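Local coordinates for petrobactin-binding protein YclQ (Bacillus subtilis subsp. subtilis str. 168, PDB 3GFV), which selectively binds iron-free and ferric petrobactin as the solute-binding component of the YclNOPQ ABC transporter, which takes up ferric petrobactin, at residues L45-L48 against D49-L53; E137-G140 against K141-K145; V163-T166 against A167-N171; Y193-H197 against D198-V202; I234-G237 against T238-E242. All blocks are in the same frame, centred on the assembly; numbering follows the deposited sequence.

Following the chain from the N terminus, the five contacts come in series, none nested in or crossing another, and each is local: the first four close a turn at a helix C-terminus, and the fifth takes in a whole short helix. Interaction 1 ends helix 42-50 and interaction 2 ends helix 128-142; the two touch, so these helices pack together in one lobe. Interaction 3 finishes the long helix 146-170, which spans the molecule between its two lobes. Interaction 4, at the end of helix 195-198, packs against interaction 3, Ala167 and Val163 meeting Phe200. Interaction 5, where strand 230-235 gives way to helix 236-240, is reached from interaction 4 through Tyr193 and Ile234.

Interaction 1. Residues L45-L48 against D49-L53; sequences LDTL and DKLGL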
loop_
_atom_site.group_PDB
_atom_site.type_symbol
_atom_site.label_atom_id
_atom_site.label_comp_id
_atom_site.label_asym_id
_atom_site.label_seq_id
_atom_site.Cartn_x
_atom_site.Cartn_y
_atom_site.Cartn_z
ATOM N N LEU A 45 -1.989 9.637 3.256
ATOM C CA LEU A 45 -2.542 10.725 2.460
ATOM C C LEU A 45 -3.965 10.428 1.974
ATOM O O LEU A 45 -4.834 11.303 1.991
ATOM C CB LEU A 45 -1.611 11.059 1.274
ATOM C CG LEU A 45 -2.040 12.254 0.411
ATOM C CD1 LEU A 45 -2.165 13.566 1.234
ATOM C CD2 LEU A 45 -1.035 12.422 -0.747
ATOM N N ASP A 46 -4.210 9.192 1.544
ATOM C CA ASP A 46 -5.515 8.868 0.993
ATOM C C ASP A 46 -6.569 8.699 2.086
ATOM O O ASP A 46 -7.756 8.942 1.845
ATOM C CB ASP A 46 -5.467 7.726 -0.070
ATOM C CG ASP A 46 -5.421 6.306 0.512
ATOM O OD1 ASP A 46 -4.651 5.484 -0.045
ATOM O OD2 ASP A 46 -6.172 5.979 1.469
ATOM N N THR A 47 -6.128 8.346 3.292
ATOM C CA THR A 47 -7.039 8.372 4.436
ATOM C C THR A 47 -7.431 9.821 4.732
ATOM O O THR A 47 -8.605 10.117 4.887
ATOM C CB THR A 47 -6.450 7.675 5.677
ATOM O OG1 THR A 47 -6.315 6.266 5.413
ATOM C CG2 THR A 47 -7.358 7.868 6.926
ATOM N N LEU A 48 -6.460 10.729 4.774
ATOM C CA LEU A 48 -6.791 12.136 4.963
ATOM C C LEU A 48 -7.791 12.602 3.899
ATOM O O LEU A 48 -8.758 13.308 4.203
ATOM C CB LEU A 48 -5.511 12.977 4.935
ATOM C CG LEU A 48 -4.558 12.776 6.108
ATOM C CD1 LEU A 48 -3.236 13.512 5.848
ATOM C CD2 LEU A 48 -5.190 13.255 7.419
ATOM N N ASP A 49 -7.579 12.187 2.650
ATOM C CA ASP A 49 -8.466 12.585 1.564
ATOM C C ASP A 49 -9.883 12.051 1.770
ATOM O O ASP A 49 -10.855 12.779 1.586
ATOM C CB ASP A 49 -7.941 12.111 0.208
ATOM C CG ASP A 49 -8.827 12.560 -0.944
ATOM O OD1 ASP A 49 -8.805 13.767 -1.273
ATOM O OD2 ASP A 49 -9.557 11.710 -1.512
ATOM N N LYS A 50 -9.992 10.774 2.139
ATOM C CA LYS A 50 -11.296 10.151 2.363
ATOM C C LYS A 50 -12.066 10.879 3.473
ATOM O O LYS A 50 -13.300 10.970 3.449
ATOM C CB LYS A 50 -11.110 8.682 2.737
ATOM C CG LYS A 50 -12.409 7.928 3.011
ATOM C CD LYS A 50 -13.206 7.735 1.731
ATOM C CE LYS A 50 -14.561 7.080 1.999
ATOM N NZ LYS A 50 -15.498 7.292 0.850
ATOM N N LEU A 51 -11.333 11.403 4.446
ATOM C CA LEU A 51 -11.945 12.066 5.590
ATOM C C LEU A 51 -12.227 13.539 5.293
ATOM O O LEU A 51 -12.682 14.268 6.165
ATOM C CB LEU A 51 -11.043 11.945 6.818
ATOM C CG LEU A 51 -10.747 10.503 7.226
ATOM C CD1 LEU A 51 -9.757 10.463 8.371
ATOM C CD2 LEU A 51 -12.031 9.790 7.595
ATOM N N GLY A 52 -11.949 13.966 4.063
ATOM C CA GLY A 52 -12.183 15.343 3.662
ATOM C C GLY A 52 -11.198 16.318 4.278
ATOM O O GLY A 52 -11.557 17.440 4.619
ATOM N N LEU A 53 -9.944 15.903 4.421
ATOM C CA LEU A 53 -8.954 16.753 5.079
ATOM C C LEU A 53 -7.865 17.265 4.138
ATOM O O LEU A 53 -6.770 17.569 4.595
ATOM C CB LEU A 53 -8.287 15.999 6.232
ATOM C CG LEU A 53 -9.221 15.655 7.397
ATOM C CD1 LEU A 53 -8.597 14.591 8.272
ATOM C CD2 LEU A 53 -9.539 16.920 8.205
#
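Backbone bonds from Asp49 N to Leu45 O (3.0 Å), from Lys50 N to Asp46 O (2.9 Å) and lastly from Leu51 N to Thr47 O complete the final regular turn of helix 42-50, and Leu53 N then folds back to Leu48 O over 2.9 Å. The reversal falls at Gly52, whose phi of 72° is readily adopted without a side chain, and Gly52 N itself bonds to Asp49 O. Around this turn the packing is largely leucine. Leu48 CD2 touches Leu53 CD1 at 3.8 Å, the two side chains crossing at about a right angle, while Leu53 CB rests 3.4 Å from Leu48 O. Thr47 and Leu51 instead run side by side. Because Thr47 turns its methyl anti to the backbone N, with OG1 at chi1 -67°, CG2 lies 3.8 Å from Leu51 CD1, and the hydroxyl is left to accept from Leu281 N. Leu51 CG leans closely over Thr47 O, at 3.2 Å. The acids serve neighbours: Asp46 is gripped by Tyr68, Ser283 and Glu282 N, and Asp49 forms a salt bridge with Lys71. Leucines suit the buried side, where Leu48 and Leu53 also meet Phe143. The 6→1 bond from Leu53 N to Leu48 O, the glycine of positive phi and the apolar pair bracketing it make a Schellman motif, here ending the helix of the beta-alpha-beta unit formed by strand 37-39, helix 42-50 and strand 57-60.

Interaction 2. Residues E137-G140 against K141-K145; sequences ETIG and KIFDK
Lys141 lies along the carbonyl of Glu137, one turn earlier, in a helix C-terminus closed by a 6→1 backbone bond: helix 128-142 of the periplasmic-binding fold ends here, and the chain turns through Asp144 into Lys145, the N-cap residue of the next helix. From the backbone outward, Lys141 CB is 3.6 Å from Glu137 O, CG comes to 3.4 Å from the same Glu137 O, and CD is still beside it. The chain stays extended until its last torsion, where chi4 of 55° bends NZ back toward Glu137 CB. There NZ makes a weak bond to a water that donates to Glu137 O at 2.7 Å. The Glu137 carboxylate does not touch the ammonium, although attraction between the two may still be felt. A long, flexible lysine suits this exposed flank. On the next flank the contacts are apolar, through the methyl of Thr138: CG2 lies beside Ile142 CD1 at 3.7 Å, while Thr138 OG1 bonds to Ser134 O. Phe143 brings its edge to Ile139 O, with CD2 at 3.2 Å, and the same ring atom, CD2, meets Ile139 CG2 at 3.9 Å. Ile142 CG2 lies over one ring face, toward its rim, and Pro34 and Ile56 also touch this phenylalanine. Gly140, without a side chain, lets Lys145 come close over the turn. Lys145 NZ reaches Leu51 O, while Lys145 N bonds to Gly140 O at 2.8 Å, nearly straight at 170°, in the carbonyl plane and on a lone pair.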
loop_
_atom_site.group_PDB
_atom_site.type_symbol
_atom_site.label_atom_id
_atom_site.label_comp_id
_atom_site.label_asym_id
_atom_site.label_seq_id
_atom_site.Cartn_x
_atom_site.Cartn_y
_atom_site.Cartn_z
ATOM N N GLU A 137 -7.189 4.609 12.837
ATOM C CA GLU A 137 -7.742 5.133 14.090
ATOM C C GLU A 137 -6.931 6.294 14.650
ATOM O O GLU A 137 -7.490 7.216 15.283
ATOM C CB GLU A 137 -7.887 4.023 15.122
ATOM C CG GLU A 137 -8.953 3.024 14.727
ATOM C CD GLU A 137 -9.009 1.823 15.637
ATOM O OE1 GLU A 137 -8.033 1.593 16.385
ATOM O OE2 GLU A 137 -10.033 1.106 15.596
ATOM N N THR A 138 -5.621 6.239 14.437
ATOM C CA THR A 138 -4.728 7.321 14.884
ATOM C C THR A 138 -5.062 8.604 14.141
ATOM O O THR A 138 -5.169 9.679 14.735
ATOM C CB THR A 138 -3.232 6.934 14.696
ATOM O OG1 THR A 138 -2.842 6.045 15.754
ATOM C CG2 THR A 138 -2.322 8.168 14.712
ATOM N N ILE A 139 -5.223 8.497 12.827
ATOM C CA ILE A 139 -5.634 9.655 12.041
ATOM C C ILE A 139 -6.995 10.182 12.512
ATOM O O ILE A 139 -7.191 11.388 12.682
ATOM C CB ILE A 139 -5.616 9.336 10.534
ATOM C CG1 ILE A 139 -4.166 9.110 10.095
ATOM C CG2 ILE A 139 -6.244 10.462 9.740
ATOM C CD1 ILE A 139 -4.000 8.680 8.635
ATOM N N GLY A 140 -7.932 9.272 12.752
ATOM C CA GLY A 140 -9.221 9.668 13.304
ATOM C C GLY A 140 -9.110 10.472 14.586
ATOM O O GLY A 140 -9.805 11.482 14.775
ATOM N N LYS A 141 -8.243 10.022 15.485
ATOM C CA LYS A 141 -8.089 10.694 16.778
ATOM C C LYS A 141 -7.471 12.075 16.625
ATOM O O LYS A 141 -7.919 13.041 17.273
ATOM C CB LYS A 141 -7.250 9.847 17.737
ATOM C CG LYS A 141 -8.002 8.664 18.345
ATOM C CD LYS A 141 -7.024 7.676 18.982
ATOM C CE LYS A 141 -7.741 6.490 19.622
ATOM N NZ LYS A 141 -8.651 5.769 18.682
ATOM N N ILE A 142 -6.449 12.180 15.779
ATOM C CA ILE A 142 -5.763 13.459 15.585
ATOM C C ILE A 142 -6.688 14.536 15.012
ATOM O O ILE A 142 -6.631 15.705 15.417
ATOM C CB ILE A 142 -4.516 13.309 14.671
ATOM C CG1 ILE A 142 -3.437 12.505 15.399
ATOM C CG2 ILE A 142 -3.986 14.688 14.263
ATOM C CD1 ILE A 142 -2.388 11.874 14.482
ATOM N N PHE A 143 -7.545 14.145 14.073
ATOM C CA PHE A 143 -8.412 15.098 13.364
ATOM C C PHE A 143 -9.883 15.086 13.761
ATOM O O PHE A 143 -10.729 15.641 13.052
ATOM C CB PHE A 143 -8.277 14.872 11.853
ATOM C CG PHE A 143 -6.884 15.073 11.348
ATOM C CD1 PHE A 143 -6.446 16.340 10.978
ATOM C CD2 PHE A 143 -5.998 14.002 11.246
ATOM C CE1 PHE A 143 -5.150 16.533 10.510
ATOM C CE2 PHE A 143 -4.701 14.193 10.779
ATOM C CZ PHE A 143 -4.279 15.470 10.418
ATOM N N ASP A 144 -10.193 14.469 14.898
ATOM C CA ASP A 144 -11.557 14.409 15.390
ATOM C C ASP A 144 -12.504 13.795 14.369
ATOM O O ASP A 144 -13.581 14.342 14.105
ATOM C CB ASP A 144 -12.031 15.835 15.749
ATOM C CG ASP A 144 -12.607 15.927 17.137
ATOM O OD1 ASP A 144 -12.347 15.019 17.955
ATOM O OD2 ASP A 144 -13.310 16.925 17.418
ATOM N N LYS A 145 -12.104 12.651 13.807
ATOM C CA LYS A 145 -12.901 11.932 12.819
ATOM C C LYS A 145 -13.043 10.473 13.243
ATOM O O LYS A 145 -13.111 9.560 12.399
ATOM C CB LYS A 145 -12.203 11.978 11.458
ATOM C CG LYS A 145 -12.070 13.368 10.861
ATOM C CD LYS A 145 -13.371 13.809 10.232
ATOM C CE LYS A 145 -13.206 15.163 9.548
ATOM N NZ LYS A 145 -14.292 15.397 8.551
HETATM O O HOH W 1 -10.146 6.830 15.782
#

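Interaction 3. Residues V163-T166 against A167-N171; sequences VKKT and AEKLN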
loop_
_atom_site.group_PDB
_atom_site.type_symbol
_atom_site.label_atom_id
_atom_site.label_comp_id
_atom_site.label_asym_id
_atom_site.label_seq_id
_atom_site.Cartn_x
_atom_site.Cartn_y
_atom_site.Cartn_z
ATOM N N VAL A 163 -14.748 -10.709 -0.039
ATOM C CA VAL A 163 -13.730 -11.211 -0.963
ATOM C C VAL A 163 -13.153 -12.533 -0.459
ATOM O O VAL A 163 -12.878 -13.445 -1.243
ATOM C CB VAL A 163 -12.600 -10.191 -1.260
ATOM C CG1 VAL A 163 -11.712 -9.993 -0.048
ATOM C CG2 VAL A 163 -11.744 -10.670 -2.470
ATOM N N LYS A 164 -13.018 -12.650 0.853
ATOM C CA LYS A 164 -12.506 -13.871 1.447
ATOM C C LYS A 164 -13.461 -15.032 1.174
ATOM O O LYS A 164 -13.022 -16.138 0.831
ATOM C CB LYS A 164 -12.257 -13.688 2.943
ATOM C CG LYS A 164 -11.821 -14.946 3.665
ATOM C CD LYS A 164 -11.383 -14.645 5.093
ATOM C CE LYS A 164 -11.623 -15.860 5.987
ATOM N NZ LYS A 164 -10.501 -16.097 6.929
ATOM N N LYS A 165 -14.758 -14.784 1.314
ATOM C CA LYS A 165 -15.745 -15.820 1.009
ATOM C C LYS A 165 -15.640 -16.254 -0.461
ATOM O O LYS A 165 -15.630 -17.452 -0.768
ATOM C CB LYS A 165 -17.168 -15.376 1.383
ATOM C CG LYS A 165 -18.172 -16.506 1.333
ATOM C CD LYS A 165 -19.460 -16.167 2.074
ATOM C CE LYS A 165 -19.331 -16.439 3.564
ATOM N NZ LYS A 165 -20.627 -16.206 4.246
ATOM N N THR A 166 -15.526 -15.282 -1.357
ATOM C CA THR A 166 -15.350 -15.553 -2.780
ATOM C C THR A 166 -14.080 -16.364 -3.017
ATOM O O THR A 166 -14.084 -17.345 -3.776
ATOM C CB THR A 166 -15.260 -14.233 -3.572
ATOM O OG1 THR A 166 -16.504 -13.527 -3.456
ATOM C CG2 THR A 166 -14.952 -14.494 -5.034
ATOM N N ALA A 167 -12.983 -15.948 -2.390
ATOM C CA ALA A 167 -11.709 -16.648 -2.588
ATOM C C ALA A 167 -11.814 -18.108 -2.136
ATOM O O ALA A 167 -11.290 -19.011 -2.789
ATOM C CB ALA A 167 -10.581 -15.948 -1.843
ATOM N N GLU A 168 -12.476 -18.326 -1.006
ATOM C CA GLU A 168 -12.568 -19.673 -0.437
ATOM C C GLU A 168 -13.542 -20.570 -1.202
ATOM O O GLU A 168 -13.365 -21.791 -1.237
ATOM C CB GLU A 168 -12.878 -19.600 1.066
ATOM C CG GLU A 168 -11.667 -19.052 1.844
ATOM C CD GLU A 168 -11.931 -18.801 3.327
ATOM O OE1 GLU A 168 -13.101 -18.880 3.757
ATOM O OE2 GLU A 168 -10.953 -18.523 4.059
ATOM N N LYS A 169 -14.546 -19.969 -1.837
ATOM C CA LYS A 169 -15.487 -20.728 -2.665
ATOM C C LYS A 169 -14.834 -21.405 -3.861
ATOM O O LYS A 169 -15.267 -22.473 -4.293
ATOM C CB LYS A 169 -16.618 -19.831 -3.170
ATOM C CG LYS A 169 -17.863 -19.865 -2.312
ATOM C CD LYS A 169 -18.735 -18.619 -2.468
ATOM C CE LYS A 169 -19.970 -18.737 -1.563
ATOM N NZ LYS A 169 -20.658 -17.470 -1.210
ATOM N N LEU A 170 -13.796 -20.776 -4.400
ATOM C CA LEU A 170 -13.220 -21.168 -5.674
ATOM C C LEU A 170 -12.481 -22.475 -5.600
ATOM O O LEU A 170 -12.430 -23.207 -6.593
ATOM C CB LEU A 170 -12.238 -20.084 -6.133
ATOM C CG LEU A 170 -12.883 -18.836 -6.724
ATOM C CD1 LEU A 170 -11.807 -17.777 -6.944
ATOM C CD2 LEU A 170 -13.571 -19.163 -8.042
ATOM N N ASN A 171 -11.886 -22.769 -4.442
ATOM C CA ASN A 171 -11.002 -23.933 -4.336
ATOM C C ASN A 171 -9.901 -23.842 -5.368
ATOM O O ASN A 171 -9.600 -24.795 -6.108
ATOM C CB ASN A 171 -11.769 -25.236 -4.511
ATOM C CG ASN A 171 -12.629 -25.543 -3.321
ATOM O OD1 ASN A 171 -12.158 -25.493 -2.180
ATOM N ND2 ASN A 171 -13.900 -25.845 -3.566
#
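Lys164 and Glu168, one helical turn apart, cross obliquely on the exposed side of helix 146-170. With CG anti to the backbone N (chi1 176°), Lys164 sends its chain toward the following turn, where it meets Glu168, whereas Glu168 keeps CG beside its own N (chi1 -70°) and so reaches back toward the earlier turn. Its OE2 meets the aliphatic part of the lysine first, at 3.4 Å from Lys164 CE, and the salt bridge from Lys164 NZ to Glu168 OE2 is long, at 3.8 Å. Such a loose pairing is probably a mild attraction rather than a rigid tie. Lys165 and Lys169 slant across one another in the same way, but here the end of one meets the shaft of the other: Lys169 NZ lies 3.7 Å from Lys165 CG, while the two ammonium nitrogens, Lys165 NZ and Lys169 NZ, stay 5.6 Å apart. Lysines suit this end, where the helix dipole would be expected to welcome positive charge. Beneath them Ala167 N bonds to Val163 O at 2.8 Å. The bonding slackens toward the helix end: Thr166 O receives weak bonds from Lys169 N (3.3 Å) and Leu170 N (3.5 Å). Thr166 OG1 hydrogen-bonds to Asp162 O. The small or apolar Val163, Ala167 and Leu170 face inward onto Leu295 of helix 281-296, and Phe200 and Val202, leading into strand 203-204, pack against Val163 and Ala167 respectively.

Interaction 4. Residues Y193-H197 against D198-V202; sequences YGLIH and DVFGV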
loop_
_atom_site.group_PDB
_atom_site.type_symbol
_atom_site.label_atom_id
_atom_site.label_comp_id
_atom_site.label_asym_id
_atom_site.label_seq_id
_atom_site.Cartn_x
_atom_site.Cartn_y
_atom_site.Cartn_z
ATOM N N TYR A 193 3.193 -7.984 -0.186
ATOM C CA TYR A 193 1.881 -8.133 -0.812
ATOM C C TYR A 193 1.140 -9.357 -0.294
ATOM O O TYR A 193 0.170 -9.836 -0.911
ATOM C CB TYR A 193 1.995 -8.174 -2.349
ATOM C CG TYR A 193 2.735 -6.983 -2.922
ATOM C CD1 TYR A 193 2.253 -5.688 -2.752
ATOM C CD2 TYR A 193 3.930 -7.148 -3.608
ATOM C CE1 TYR A 193 2.949 -4.596 -3.264
ATOM C CE2 TYR A 193 4.616 -6.072 -4.125
ATOM C CZ TYR A 193 4.119 -4.793 -3.951
ATOM O OH TYR A 193 4.800 -3.709 -4.465
ATOM N N GLY A 194 1.587 -9.840 0.858
ATOM C CA GLY A 194 0.951 -10.948 1.535
ATOM C C GLY A 194 -0.534 -10.780 1.820
ATOM O O GLY A 194 -1.228 -11.774 2.010
ATOM N N LEU A 195 -1.034 -9.547 1.875
ATOM C CA LEU A 195 -2.448 -9.362 2.227
ATOM C C LEU A 195 -3.411 -10.090 1.290
ATOM O O LEU A 195 -4.525 -10.430 1.694
ATOM C CB LEU A 195 -2.820 -7.875 2.365
ATOM C CG LEU A 195 -3.135 -7.083 1.092
ATOM C CD1 LEU A 195 -3.766 -5.750 1.502
ATOM C CD2 LEU A 195 -1.866 -6.857 0.294
ATOM N N ILE A 196 -2.984 -10.353 0.053
ATOM C CA ILE A 196 -3.837 -11.067 -0.892
ATOM C C ILE A 196 -4.174 -12.448 -0.312
ATOM O O ILE A 196 -5.296 -12.942 -0.459
ATOM C CB ILE A 196 -3.152 -11.163 -2.267
ATOM C CG1 ILE A 196 -3.222 -9.793 -2.960
ATOM C CG2 ILE A 196 -3.821 -12.234 -3.116
ATOM C CD1 ILE A 196 -2.289 -9.631 -4.191
ATOM N N HIS A 197 -3.215 -13.024 0.402
ATOM C CA HIS A 197 -3.447 -14.275 1.137
ATOM C C HIS A 197 -3.899 -14.073 2.579
ATOM O O HIS A 197 -4.848 -14.743 3.039
ATOM C CB HIS A 197 -2.169 -15.118 1.135
ATOM C CG HIS A 197 -1.583 -15.293 -0.221
ATOM N ND1 HIS A 197 -2.227 -15.998 -1.222
ATOM C CD2 HIS A 197 -0.408 -14.878 -0.752
ATOM C CE1 HIS A 197 -1.478 -15.993 -2.306
ATOM N NE2 HIS A 197 -0.363 -15.322 -2.047
ATOM N N ASP A 198 -3.231 -13.167 3.295
ATOM C CA ASP A 198 -3.419 -13.050 4.737
ATOM C C ASP A 198 -4.748 -12.395 5.091
ATOM O O ASP A 198 -5.329 -12.673 6.139
ATOM C CB ASP A 198 -2.280 -12.232 5.352
ATOM C CG ASP A 198 -0.915 -12.842 5.087
ATOM O OD1 ASP A 198 -0.816 -14.090 5.038
ATOM O OD2 ASP A 198 0.045 -12.075 4.921
ATOM N N VAL A 199 -5.219 -11.525 4.214
ATOM C CA VAL A 199 -6.397 -10.715 4.509
ATOM C C VAL A 199 -7.540 -11.106 3.585
ATOM O O VAL A 199 -8.650 -11.362 4.045
ATOM C CB VAL A 199 -6.076 -9.219 4.354
ATOM C CG1 VAL A 199 -7.301 -8.374 4.615
ATOM C CG2 VAL A 199 -4.968 -8.831 5.329
ATOM N N PHE A 200 -7.249 -11.192 2.280
ATOM C CA PHE A 200 -8.290 -11.435 1.289
ATOM C C PHE A 200 -8.607 -12.912 1.114
ATOM O O PHE A 200 -9.549 -13.261 0.400
ATOM C CB PHE A 200 -7.923 -10.851 -0.086
ATOM C CG PHE A 200 -7.656 -9.366 -0.073
ATOM C CD1 PHE A 200 -8.122 -8.581 0.968
ATOM C CD2 PHE A 200 -6.936 -8.770 -1.109
ATOM C CE1 PHE A 200 -7.866 -7.218 0.983
ATOM C CE2 PHE A 200 -6.673 -7.393 -1.119
ATOM C CZ PHE A 200 -7.141 -6.614 -0.067
ATOM N N GLY A 201 -7.796 -13.779 1.717
ATOM C CA GLY A 201 -8.155 -15.191 1.785
ATOM C C GLY A 201 -7.791 -16.078 0.598
ATOM O O GLY A 201 -8.217 -17.239 0.533
ATOM N N VAL A 202 -7.011 -15.556 -0.348
ATOM C CA VAL A 202 -6.600 -16.365 -1.506
ATOM C C VAL A 202 -5.628 -17.444 -1.045
ATOM O O VAL A 202 -4.633 -17.161 -0.381
ATOM C CB VAL A 202 -5.963 -15.500 -2.651
ATOM C CG1 VAL A 202 -5.438 -16.395 -3.797
ATOM C CG2 VAL A 202 -6.993 -14.452 -3.185
HETATM O O HOH W 2 -4.793 -17.608 2.703
HETATM O O HOH W 3 -6.966 -14.974 4.996
#
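Leu195 and Phe200 form the tightly packed half of this turn, with His197 and the carbonyl of Val202 on the watered side. In the buried half Leu195 O accepts two backbone bonds, from Val199 N at 2.8 Å and from Phe200 N at 2.9 Å, the latter arriving almost head-on. The Phe200 ring turns one face to that same carbonyl oxygen, and its CZ touches Leu195 CD1 at 3.8 Å, the two side chains running side by side. Leu195 accepts the crowded position, CG between backbone N and carbonyl carbon (chi1 82°), which brings CG and CD1 alongside the ring. Next to them Ile196 CG2 meets Val202 CG2 at 3.9 Å, a fit of beta-branched residues over the bond from Val202 N to Ile196 O (3.1 Å). Large apolar residues suit this side, since Met284, Ile288 and Val291 of helix 281-296 close over Phe200. The other side is polar. His197 ND1 donates to Val202 O at 2.8 Å, the oxygen only 4° from the ring plane but the nitrogen well above the carbonyl plane. One water bridges His197 O to Val202 O, and a second joins His197 O to Asp198 O, the latter bond weak. Asp198 turns its OD2 to Lys190 N. Gly201, of positive phi (85°), ends the helical run and turns the chain into Val202. The arrangement is a helix C-terminus ended by a glycine, leading from helix 195-198 into strand 203-204 of the mixed sheet in the periplasmic-binding fold.

Interaction 5. Residues I234-G237 against T238-E242; sequences IDRG and TAIGE
Gly237 O is gripped by two backbone donors: Glu242 N at 2.8 Å, coming from 36° above the carbonyl plane, and more weakly Ile240 N at 3.2 Å. Gly241, whose phi of 92° is easily held without a side chain, swings Glu242 back to make the stronger bond, and Gly237, having no side chain, leaves the approach of Glu242 unhindered. At the other end of this short helix Asp235 OD1 accepts from Thr238 N at 3.0 Å, met from above the carboxylate plane. Its OD2 is held by Ser245 N and Thr246 OG1, so both oxygens are occupied and the carboxylate's rotation is fixed. Aspartate suits the place, since the helix N-terminus would probably stabilise its negative charge. Thr238 crosses it at about a right angle, OG1 3.3 Å from Asp235 CG, but this hydroxyl bonds to Ser244 OG instead. Arg236 is extended from CG to NE, with the guanidinium turned at chi4 (-89°) to present a face to Ile240 CD1, 3.6 Å from Arg236 NH1. Tyr275 OH and Asn180 OD1 take its NE and NH1. The side chain also lies about 5 Å from a bound phosphate, which probably comes from the crystallisation liquor. An aspartate N-cap at the start and a Schellman motif at the finish thus delimit helix 236-240, at the C-terminal end of strand 230-235 in the mixed beta sheet of the periplasmic-binding fold.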
loop_
_atom_site.group_PDB
_atom_site.type_symbol
_atom_site.label_atom_id
_atom_site.label_comp_id
_atom_site.label_asym_id
_atom_site.label_seq_id
_atom_site.Cartn_x
_atom_site.Cartn_y
_atom_site.Cartn_z
ATOM N N ILE A 234 2.230 -7.297 -10.341
ATOM C CA ILE A 234 2.538 -5.877 -10.106
ATOM C C ILE A 234 3.770 -5.582 -10.921
ATOM O O ILE A 234 4.699 -6.386 -10.945
ATOM C CB ILE A 234 2.814 -5.625 -8.617
ATOM C CG1 ILE A 234 1.519 -5.827 -7.828
ATOM C CG2 ILE A 234 3.328 -4.200 -8.365
ATOM C CD1 ILE A 234 1.775 -6.170 -6.395
ATOM N N ASP A 235 3.778 -4.451 -11.613
ATOM C CA ASP A 235 4.941 -4.092 -12.416
ATOM C C ASP A 235 5.665 -2.897 -11.799
ATOM O O ASP A 235 5.172 -1.764 -11.849
ATOM C CB ASP A 235 4.516 -3.763 -13.833
ATOM C CG ASP A 235 5.701 -3.747 -14.788
ATOM O OD1 ASP A 235 6.688 -3.054 -14.484
ATOM O OD2 ASP A 235 5.661 -4.479 -15.785
ATOM N N ARG A 236 6.832 -3.151 -11.211
ATOM C CA ARG A 236 7.564 -2.082 -10.522
ATOM C C ARG A 236 7.984 -0.995 -11.509
ATOM O O ARG A 236 7.961 0.195 -11.186
ATOM C CB ARG A 236 8.799 -2.634 -9.812
ATOM C CG ARG A 236 9.611 -1.566 -9.069
ATOM C CD ARG A 236 10.841 -2.143 -8.397
ATOM N NE ARG A 236 11.631 -1.096 -7.746
ATOM C CZ ARG A 236 12.595 -0.402 -8.345
ATOM N NH1 ARG A 236 12.910 -0.644 -9.615
ATOM N NH2 ARG A 236 13.254 0.539 -7.667
ATOM N N GLY A 237 8.364 -1.410 -12.710
ATOM C CA GLY A 237 8.761 -0.459 -13.743
ATOM C C GLY A 237 7.607 0.489 -14.028
ATOM O O GLY A 237 7.774 1.711 -14.025
ATOM N N THR A 238 6.424 -0.071 -14.260
ATOM C CA THR A 238 5.262 0.761 -14.560
ATOM C C THR A 238 4.991 1.718 -13.415
ATOM O O THR A 238 4.672 2.896 -13.630
ATOM C CB THR A 238 4.018 -0.096 -14.830
ATOM O OG1 THR A 238 4.303 -0.990 -15.910
ATOM C CG2 THR A 238 2.831 0.779 -15.202
ATOM N N ALA A 239 5.150 1.222 -12.194
ATOM C CA ALA A 239 4.858 2.013 -10.993
ATOM C C ALA A 239 5.704 3.281 -10.902
ATOM O O ALA A 239 5.236 4.341 -10.447
ATOM C CB ALA A 239 5.071 1.171 -9.757
ATOM N N ILE A 240 6.961 3.166 -11.307
ATOM C CA ILE A 240 7.902 4.266 -11.139
ATOM C C ILE A 240 8.254 5.011 -12.419
ATOM O O ILE A 240 9.099 5.904 -12.392
ATOM C CB ILE A 240 9.207 3.787 -10.477
ATOM C CG1 ILE A 240 9.959 2.820 -11.397
ATOM C CG2 ILE A 240 8.901 3.130 -9.132
ATOM C CD1 ILE A 240 11.290 2.386 -10.833
ATOM N N GLY A 241 7.628 4.655 -13.537
ATOM C CA GLY A 241 7.886 5.356 -14.785
ATOM C C GLY A 241 8.988 4.770 -15.654
ATOM O O GLY A 241 9.491 5.418 -16.575
ATOM N N GLU A 242 9.375 3.534 -15.379
ATOM C CA GLU A 242 10.384 2.888 -16.206
ATOM C C GLU A 242 9.645 1.926 -17.117
ATOM O O GLU A 242 8.411 1.839 -17.060
ATOM C CB GLU A 242 11.417 2.180 -15.331
ATOM C CG GLU A 242 12.282 3.155 -14.543
ATOM C CD GLU A 242 13.055 4.105 -15.458
ATOM O OE1 GLU A 242 13.719 3.611 -16.400
ATOM O OE2 GLU A 242 12.996 5.339 -15.237
#